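Local coordinates for protein beta-lactamase (PDB 3P09) that probably hydrolyses the amide bond of beta-lactam antibiotics as a class A serine beta-lactamase, giving substituted beta-amino acids, at residues 56-61 with 260-265. Residues are numbered along the deposited sequence; the frame is centred on the assembly and turned at random.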
# COMPACT_ATOMS: atom_id res chain seq x y z
N GLU A 56 -1.14 -12.54 10.86
CA GLU A 56 -1.97 -11.46 10.32
C GLU A 56 -2.16 -10.31 11.31
O GLU A 56 -2.65 -9.25 10.93
CB GLU A 56 -3.33 -11.99 9.85
CG GLU A 56 -4.29 -12.37 10.96
CD GLU A 56 -4.05 -13.77 11.50
OE1 GLU A 56 -3.04 -14.40 11.13
OE2 GLU A 56 -4.89 -14.25 12.29
N SER A 57 -1.77 -10.52 12.57
CA SER A 57 -1.88 -9.48 13.59
C SER A 57 -0.52 -9.01 14.09
O SER A 57 -0.44 -8.30 15.09
CB SER A 57 -2.71 -9.98 14.78
OG SER A 57 -4.08 -10.02 14.45
N TYR A 58 0.54 -9.43 13.42
CA TYR A 58 1.88 -8.94 13.72
C TYR A 58 2.03 -7.55 13.08
O TYR A 58 1.48 -7.30 12.01
CB TYR A 58 2.91 -9.88 13.10
CG TYR A 58 4.33 -9.68 13.59
CD1 TYR A 58 5.22 -8.87 12.89
CD2 TYR A 58 4.79 -10.32 14.74
CE1 TYR A 58 6.53 -8.70 13.33
CE2 TYR A 58 6.09 -10.15 15.19
CZ TYR A 58 6.95 -9.34 14.48
OH TYR A 58 8.24 -9.17 14.92
N HIS A 59 2.75 -6.65 13.74
CA HIS A 59 2.93 -5.30 13.22
C HIS A 59 4.23 -5.17 12.42
O HIS A 59 5.31 -5.57 12.89
CB HIS A 59 2.90 -4.26 14.35
CG HIS A 59 1.54 -4.04 14.94
ND1 HIS A 59 0.82 -2.89 14.74
CD2 HIS A 59 0.78 -4.82 15.75
CE1 HIS A 59 -0.33 -2.97 15.38
NE2 HIS A 59 -0.38 -4.13 16.01
N PHE A 60 4.11 -4.60 11.23
CA PHE A 60 5.19 -4.44 10.26
C PHE A 60 5.31 -2.96 9.89
O PHE A 60 4.31 -2.25 9.78
CB PHE A 60 4.83 -5.18 8.96
CG PHE A 60 4.79 -6.69 9.09
CD1 PHE A 60 3.67 -7.33 9.62
CD2 PHE A 60 5.86 -7.46 8.65
CE1 PHE A 60 3.62 -8.71 9.72
CE2 PHE A 60 5.83 -8.85 8.75
CZ PHE A 60 4.71 -9.48 9.29
N PRO A 61 6.53 -2.49 9.61
CA PRO A 61 6.67 -1.15 9.03
C PRO A 61 5.73 -0.99 7.82
O PRO A 61 5.70 -1.86 6.96
CB PRO A 61 8.13 -1.13 8.54
CG PRO A 61 8.83 -2.09 9.48
CD PRO A 61 7.82 -3.20 9.75
N THR A 260 9.40 -8.24 7.18
CA THR A 260 10.40 -7.45 7.89
C THR A 260 11.32 -8.36 8.69
O THR A 260 10.93 -9.47 9.08
CB THR A 260 9.74 -6.39 8.81
OG1 THR A 260 10.72 -5.43 9.24
CG2 THR A 260 9.09 -7.03 10.02
N ASN A 261 12.54 -7.90 8.90
CA ASN A 261 13.48 -8.59 9.80
C ASN A 261 13.76 -7.63 10.94
O ASN A 261 14.62 -6.76 10.82
CB ASN A 261 14.77 -8.95 9.04
CG ASN A 261 15.79 -9.68 9.92
OD1 ASN A 261 15.63 -9.78 11.14
ND2 ASN A 261 16.85 -10.19 9.28
N PRO A 262 13.02 -7.78 12.04
CA PRO A 262 13.15 -6.82 13.13
C PRO A 262 14.50 -6.95 13.84
O PRO A 262 14.81 -6.10 14.67
CB PRO A 262 12.02 -7.21 14.07
CG PRO A 262 11.85 -8.67 13.85
CD PRO A 262 12.18 -8.93 12.41
N ASN A 263 15.28 -7.98 13.51
CA ASN A 263 16.56 -8.21 14.18
C ASN A 263 17.77 -7.62 13.47
O ASN A 263 18.90 -7.77 13.94
CB ASN A 263 16.80 -9.70 14.42
CG ASN A 263 15.70 -10.33 15.23
OD1 ASN A 263 15.54 -10.03 16.42
ND2 ASN A 263 14.91 -11.20 14.60
N ASP A 264 17.54 -6.98 12.33
CA ASP A 264 18.65 -6.48 11.53
C ASP A 264 18.28 -5.17 10.83
O ASP A 264 17.70 -5.18 9.74
CB ASP A 264 19.06 -7.53 10.50
CG ASP A 264 20.44 -7.27 9.92
OD1 ASP A 264 20.94 -6.13 10.05
OD2 ASP A 264 21.02 -8.20 9.32
N LYS A 265 18.61 -4.05 11.47
CA LYS A 265 18.24 -2.76 10.92
C LYS A 265 18.79 -2.56 9.52
O LYS A 265 18.13 -1.98 8.65
CB LYS A 265 18.72 -1.62 11.82
CG LYS A 265 18.25 -0.26 11.35
CD LYS A 265 18.59 0.83 12.37
CE LYS A 265 17.94 2.15 11.99
NZ LYS A 265 18.20 3.21 13.00
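The Phe60 ring meets Thr260 at its rim: the backbone N of Thr260 lies at the ring edge, in plane, while Thr260 CG2 comes in obliquely, 3.5 Å from Phe60 CD2. One face of the same ring carries Tyr58 CD1, 3.5 Å above the plane and offset toward the rim; conversely, Phe60 CD1 sits at the in-plane edge of the Tyr58 ring. CG anti to the backbone N (chi1 -167°) carries the Tyr58 ring toward the 260-265 turn until OH is 3.8 Å from Pro262 CG. Pro61 packs against CB and OG1 of Thr260, its side chain roughly perpendicular, with Pro61 CD 3.8 Å from Thr260 CB. Thr260 CG2 lies between backbone N and carbonyl carbon, which directs the methyl at Phe60. OG1 passes 3.7 Å from Pro61 CD, and its hydrogen bond goes to Tyr236 O.

Pro262 belongs to a type I turn whose own bond, Asp264 N to Asn261 O, is weak (3.3 Å); an Asx turn overlaps it, Asn263 N donating to Asn261 OD1 at 3.0 Å. The contact joins the end of strand 253-260 to strand 60-61, which leads toward what is probably the active-site SxxK motif; Pro61 also touches Cys233 of the Cys63–Cys233 disulfide. Methyl, ring and proline carbons and two hydroxyl oxygens meet at van der Waals distance across 190 Å², so cohesion here rests on dispersion and shape.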